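Local coordinates for hypothetical protein (Legionella pneumophila subsp. pneumophila, PDB 4G2A) that is of unknown function but possibly binds a nutrient, and joins a strand-rich domain to a small helical YARHG domain, at residues A[245-259]-A[310-322]. Numbering follows the deposited sequence.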
loop_
_atom_site.group_PDB
_atom_site.type_symbol
_atom_site.label_atom_id
_atom_site.label_comp_id
_atom_site.label_asym_id
_atom_site.label_seq_id
_atom_site.Cartn_x
_atom_site.Cartn_y
_atom_site.Cartn_z
ATOM N N ILE A 245 -18.267 -12.836 2.877
ATOM C CA ILE A 245 -18.198 -14.292 3.126
ATOM C C ILE A 245 -17.823 -14.638 4.586
ATOM O O ILE A 245 -18.586 -15.347 5.247
ATOM C CB ILE A 245 -17.248 -15.041 2.128
ATOM C CG1 ILE A 245 -17.471 -14.709 0.606
ATOM C CG2 ILE A 245 -17.171 -16.543 2.387
ATOM C CD1 ILE A 245 -18.855 -14.537 0.064
ATOM N N TYR A 246 -16.637 -14.197 5.061
ATOM C CA TYR A 246 -16.120 -14.546 6.393
ATOM C C TYR A 246 -17.063 -14.094 7.559
ATOM O O TYR A 246 -17.223 -14.892 8.481
ATOM C CB TYR A 246 -14.678 -14.032 6.603
ATOM C CG TYR A 246 -13.629 -14.574 5.639
ATOM C CD1 TYR A 246 -13.961 -15.512 4.657
ATOM C CD2 TYR A 246 -12.310 -14.131 5.692
ATOM C CE1 TYR A 246 -13.012 -15.970 3.738
ATOM C CE2 TYR A 246 -11.348 -14.597 4.789
ATOM C CZ TYR A 246 -11.701 -15.522 3.817
ATOM O OH TYR A 246 -10.747 -15.994 2.940
ATOM N N PRO A 247 -17.754 -12.916 7.555
ATOM C CA PRO A 247 -18.661 -12.610 8.680
ATOM C C PRO A 247 -19.731 -13.692 8.883
ATOM O O PRO A 247 -20.008 -14.020 10.038
ATOM C CB PRO A 247 -19.280 -11.275 8.283
ATOM C CG PRO A 247 -18.274 -10.661 7.390
ATOM C CD PRO A 247 -17.708 -11.787 6.603
ATOM N N TRP A 248 -20.277 -14.289 7.772
ATOM C CA TRP A 248 -21.259 -15.382 7.816
ATOM C C TRP A 248 -20.640 -16.670 8.324
ATOM O O TRP A 248 -21.295 -17.418 9.060
ATOM C CB TRP A 248 -21.896 -15.644 6.438
ATOM C CG TRP A 248 -22.903 -14.619 6.046
ATOM C CD1 TRP A 248 -22.782 -13.692 5.057
ATOM C CD2 TRP A 248 -24.172 -14.382 6.668
ATOM N NE1 TRP A 248 -23.877 -12.854 5.053
ATOM C CE2 TRP A 248 -24.751 -13.262 6.027
ATOM C CE3 TRP A 248 -24.873 -14.998 7.723
ATOM C CZ2 TRP A 248 -26.019 -12.778 6.372
ATOM C CZ3 TRP A 248 -26.119 -14.506 8.069
ATOM C CH2 TRP A 248 -26.676 -13.405 7.403
ATOM N N LEU A 249 -19.386 -16.945 7.930
ATOM C CA LEU A 249 -18.731 -18.173 8.371
ATOM C C LEU A 249 -18.321 -18.095 9.836
ATOM O O LEU A 249 -18.428 -19.101 10.525
ATOM C CB LEU A 249 -17.532 -18.533 7.480
ATOM C CG LEU A 249 -17.883 -19.032 6.073
ATOM C CD1 LEU A 249 -16.700 -18.972 5.177
ATOM C CD2 LEU A 249 -18.371 -20.448 6.103
ATOM N N ASN A 250 -17.923 -16.911 10.324
ATOM C CA ASN A 250 -17.487 -16.696 11.709
ATOM C C ASN A 250 -18.656 -16.450 12.676
ATOM O O ASN A 250 -18.454 -16.503 13.890
ATOM C CB ASN A 250 -16.501 -15.527 11.791
ATOM C CG ASN A 250 -15.244 -15.694 10.971
ATOM O OD1 ASN A 250 -14.800 -16.801 10.660
ATOM N ND2 ASN A 250 -14.625 -14.585 10.629
ATOM N N SER A 251 -19.867 -16.196 12.135
ATOM C CA SER A 251 -21.095 -15.947 12.888
ATOM C C SER A 251 -21.404 -17.115 13.816
ATOM O O SER A 251 -21.209 -18.279 13.435
ATOM C CB SER A 251 -22.262 -15.696 11.938
ATOM O OG SER A 251 -23.406 -15.231 12.637
ATOM N N ASP A 252 -21.879 -16.776 15.038
ATOM C CA ASP A 252 -22.215 -17.730 16.104
ATOM C C ASP A 252 -23.537 -18.470 15.829
ATOM O O ASP A 252 -23.636 -19.674 16.119
ATOM C CB ASP A 252 -22.273 -17.019 17.475
ATOM C CG ASP A 252 -23.208 -15.820 17.564
ATOM O OD1 ASP A 252 -23.205 -14.987 16.626
ATOM O OD2 ASP A 252 -23.885 -15.674 18.606
ATOM N N ASP A 253 -24.549 -17.753 15.267
ATOM C CA ASP A 253 -25.873 -18.278 14.931
ATOM C C ASP A 253 -26.073 -18.282 13.395
ATOM O O ASP A 253 -27.157 -17.942 12.911
ATOM C CB ASP A 253 -26.957 -17.428 15.642
ATOM C CG ASP A 253 -26.950 -15.941 15.294
ATOM O OD1 ASP A 253 -25.910 -15.282 15.515
ATOM O OD2 ASP A 253 -27.989 -15.439 14.819
ATOM N N ALA A 254 -25.029 -18.661 12.632
ATOM C CA ALA A 254 -24.997 -18.656 11.173
ATOM C C ALA A 254 -26.266 -19.200 10.495
ATOM O O ALA A 254 -26.796 -18.503 9.634
ATOM C CB ALA A 254 -23.777 -19.397 10.664
ATOM N N LEU A 255 -26.768 -20.396 10.873
ATOM C CA LEU A 255 -27.954 -20.969 10.206
ATOM C C LEU A 255 -29.230 -20.191 10.524
ATOM O O LEU A 255 -30.021 -19.944 9.612
ATOM C CB LEU A 255 -28.126 -22.456 10.531
ATOM C CG LEU A 255 -26.995 -23.368 10.018
ATOM C CD1 LEU A 255 -27.297 -24.816 10.271
ATOM C CD2 LEU A 255 -26.696 -23.121 8.545
ATOM N N SER A 256 -29.392 -19.753 11.791
ATOM C CA SER A 256 -30.522 -18.943 12.260
ATOM C C SER A 256 -30.505 -17.558 11.608
ATOM O O SER A 256 -31.545 -17.082 11.163
ATOM C CB SER A 256 -30.481 -18.798 13.782
ATOM O OG SER A 256 -30.356 -20.056 14.427
ATOM N N LYS A 257 -29.313 -16.930 11.539
ATOM C CA LYS A 257 -29.076 -15.614 10.945
ATOM C C LYS A 257 -29.307 -15.654 9.408
ATOM O O LYS A 257 -29.935 -14.731 8.879
ATOM C CB LYS A 257 -27.656 -15.128 11.296
ATOM C CG LYS A 257 -27.506 -13.622 11.400
ATOM C CD LYS A 257 -26.124 -13.241 11.923
ATOM C CE LYS A 257 -25.813 -11.770 11.741
ATOM N NZ LYS A 257 -24.527 -11.382 12.386
ATOM N N LEU A 258 -28.847 -16.727 8.704
ATOM C CA LEU A 258 -29.053 -16.863 7.249
ATOM C C LEU A 258 -30.554 -17.025 6.906
ATOM O O LEU A 258 -31.008 -16.506 5.885
ATOM C CB LEU A 258 -28.268 -18.054 6.659
ATOM C CG LEU A 258 -26.771 -17.933 6.421
ATOM C CD1 LEU A 258 -26.142 -19.314 6.249
ATOM C CD2 LEU A 258 -26.464 -17.119 5.197
ATOM N N ALA A 259 -31.313 -17.751 7.757
ATOM C CA ALA A 259 -32.757 -17.968 7.594
ATOM C C ALA A 259 -33.549 -16.648 7.734
ATOM O O ALA A 259 -34.620 -16.520 7.139
ATOM C CB ALA A 259 -33.252 -18.988 8.609
ATOM N N GLU A 310 -13.753 -21.934 1.694
ATOM C CA GLU A 310 -14.595 -20.973 2.417
ATOM C C GLU A 310 -15.920 -20.762 1.685
ATOM O O GLU A 310 -16.974 -20.785 2.322
ATOM C CB GLU A 310 -13.871 -19.623 2.617
ATOM C CG GLU A 310 -12.766 -19.627 3.662
ATOM C CD GLU A 310 -11.523 -20.408 3.285
ATOM O OE1 GLU A 310 -10.796 -19.965 2.367
ATOM O OE2 GLU A 310 -11.301 -21.485 3.885
ATOM N N ASP A 311 -15.857 -20.575 0.350
ATOM C CA ASP A 311 -16.999 -20.397 -0.550
ATOM C C ASP A 311 -17.952 -21.568 -0.439
ATOM O O ASP A 311 -19.128 -21.367 -0.183
ATOM C CB ASP A 311 -16.515 -20.272 -2.003
ATOM C CG ASP A 311 -15.520 -19.154 -2.280
ATOM O OD1 ASP A 311 -15.487 -18.169 -1.502
ATOM O OD2 ASP A 311 -14.760 -19.272 -3.253
ATOM N N LYS A 312 -17.423 -22.788 -0.586
ATOM C CA LYS A 312 -18.129 -24.070 -0.494
ATOM C C LYS A 312 -18.800 -24.248 0.896
ATOM O O LYS A 312 -19.959 -24.660 0.946
ATOM C CB LYS A 312 -17.169 -25.229 -0.806
ATOM C CG LYS A 312 -16.692 -25.200 -2.248
ATOM C CD LYS A 312 -15.452 -26.027 -2.481
ATOM C CE LYS A 312 -15.045 -25.964 -3.936
ATOM N NZ LYS A 312 -13.648 -26.424 -4.154
ATOM N N LYS A 313 -18.109 -23.869 1.999
ATOM C CA LYS A 313 -18.670 -23.910 3.365
ATOM C C LYS A 313 -19.873 -22.968 3.496
ATOM O O LYS A 313 -20.868 -23.344 4.122
ATOM C CB LYS A 313 -17.619 -23.568 4.437
ATOM C CG LYS A 313 -16.674 -24.701 4.766
ATOM C CD LYS A 313 -15.643 -24.269 5.805
ATOM C CE LYS A 313 -14.789 -25.435 6.233
ATOM N NZ LYS A 313 -13.890 -25.075 7.360
ATOM N N LEU A 314 -19.800 -21.763 2.887
ATOM C CA LEU A 314 -20.925 -20.819 2.923
ATOM C C LEU A 314 -22.111 -21.356 2.111
ATOM O O LEU A 314 -23.253 -21.290 2.594
ATOM C CB LEU A 314 -20.537 -19.403 2.475
ATOM C CG LEU A 314 -21.630 -18.313 2.629
ATOM C CD1 LEU A 314 -22.308 -18.348 4.005
ATOM C CD2 LEU A 314 -21.048 -16.934 2.374
ATOM N N LEU A 315 -21.847 -21.936 0.930
ATOM C CA LEU A 315 -22.909 -22.538 0.101
ATOM C C LEU A 315 -23.561 -23.707 0.807
ATOM O O LEU A 315 -24.770 -23.894 0.681
ATOM C CB LEU A 315 -22.375 -22.979 -1.272
ATOM C CG LEU A 315 -22.064 -21.804 -2.212
ATOM C CD1 LEU A 315 -21.071 -22.213 -3.292
ATOM C CD2 LEU A 315 -23.359 -21.178 -2.771
ATOM N N SER A 316 -22.762 -24.468 1.595
ATOM C CA SER A 316 -23.241 -25.607 2.370
ATOM C C SER A 316 -24.135 -25.103 3.533
ATOM O O SER A 316 -25.165 -25.718 3.815
ATOM C CB SER A 316 -22.073 -26.451 2.871
ATOM O OG SER A 316 -22.536 -27.543 3.652
HETATM N N MSE A 317 -23.766 -23.972 4.158
HETATM C CA MSE A 317 -24.531 -23.335 5.240
HETATM C C MSE A 317 -25.884 -22.812 4.737
HETATM O O MSE A 317 -26.906 -23.021 5.392
HETATM C CB MSE A 317 -23.736 -22.197 5.873
HETATM C CG MSE A 317 -22.758 -22.640 6.941
HETATM SE SE MSE A 317 -21.739 -21.083 7.577
HETATM C CE MSE A 317 -21.086 -21.781 9.329
ATOM N N ILE A 318 -25.895 -22.188 3.543
ATOM C CA ILE A 318 -27.113 -21.679 2.908
ATOM C C ILE A 318 -28.064 -22.860 2.644
ATOM O O ILE A 318 -29.252 -22.771 2.968
ATOM C CB ILE A 318 -26.791 -20.836 1.632
ATOM C CG1 ILE A 318 -26.023 -19.561 2.001
ATOM C CG2 ILE A 318 -28.058 -20.504 0.813
ATOM C CD1 ILE A 318 -25.202 -18.951 0.833
ATOM N N ASN A 319 -27.524 -23.991 2.168
ATOM C CA ASN A 319 -28.309 -25.195 1.902
ATOM C C ASN A 319 -28.986 -25.738 3.168
ATOM O O ASN A 319 -30.122 -26.212 3.096
ATOM C CB ASN A 319 -27.448 -26.287 1.245
ATOM C CG ASN A 319 -28.249 -27.484 0.799
ATOM O OD1 ASN A 319 -29.319 -27.368 0.190
ATOM N ND2 ASN A 319 -27.769 -28.657 1.120
ATOM N N GLN A 320 -28.304 -25.649 4.307
ATOM C CA GLN A 320 -28.778 -26.111 5.615
ATOM C C GLN A 320 -29.682 -25.097 6.302
ATOM O O GLN A 320 -30.547 -25.503 7.086
ATOM C CB GLN A 320 -27.585 -26.405 6.554
ATOM C CG GLN A 320 -26.666 -27.522 6.082
ATOM C CD GLN A 320 -25.456 -27.626 6.956
ATOM O OE1 GLN A 320 -25.544 -27.882 8.161
ATOM N NE2 GLN A 320 -24.297 -27.427 6.364
ATOM N N ALA A 321 -29.444 -23.786 6.088
ATOM C CA ALA A 321 -30.241 -22.735 6.741
ATOM C C ALA A 321 -31.712 -22.773 6.326
ATOM O O ALA A 321 -32.591 -22.617 7.180
ATOM C CB ALA A 321 -29.669 -21.372 6.433
ATOM N N LYS A 322 -31.969 -22.993 5.027
ATOM C CA LYS A 322 -33.309 -22.996 4.456
ATOM C C LYS A 322 -33.913 -24.425 4.397
ATOM O O LYS A 322 -33.390 -25.335 5.084
ATOM C CB LYS A 322 -33.285 -22.308 3.067
ATOM C CG LYS A 322 -33.135 -20.766 3.146
ATOM C CD LYS A 322 -34.477 -20.026 3.346
ATOM C CE LYS A 322 -34.378 -18.764 4.178
ATOM N NZ LYS A 322 -34.059 -17.561 3.360
ATOM O OXT LYS A 322 -34.985 -24.599 3.775
#
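Met317, present as selenomethionine, projects from helix 310-321 into a hole lined by Leu249, Ala254, Leu255 and Leu258, a knob that fills the corner between the end of helix 236-250 and helix 254-259. Its chain is extended beyond CG (chi2 177°), which carries SE to 3.7 Å from Leu249 CD2 and CE to 3.8 Å from Ala254 CB; a long, unbranched side chain suits this depth, and the small alanine lets the methyl come close. Leu249 answers as a knob among Glu310, Lys313, Leu314 and Met317, its two methyls dividing the work: CD1 rests 3.4 Å from the carbonyl O of Glu310, CD2 against Lys313 CB at 3.6 Å. Where helix 254-259 crosses helix 310-321 at -70°, Ala321 permits close backbone approach, its CB lying 3.6 Å from Leu258 CB.

Leu314, with CG anti to the backbone N (chi1 -174°), sets CD1 against Trp248 CB and CD2 against Ile245 CG2. Leu258 CD2 lies over one indole face of Trp248, offset toward its rim, 3.6 Å above the plane. Helix 263-275 backs this core, Leu269 touching both Trp248 and Leu258. The C-terminal helix 309-321 packs in a helical unit that follows strand 229-235 through helix 236-250.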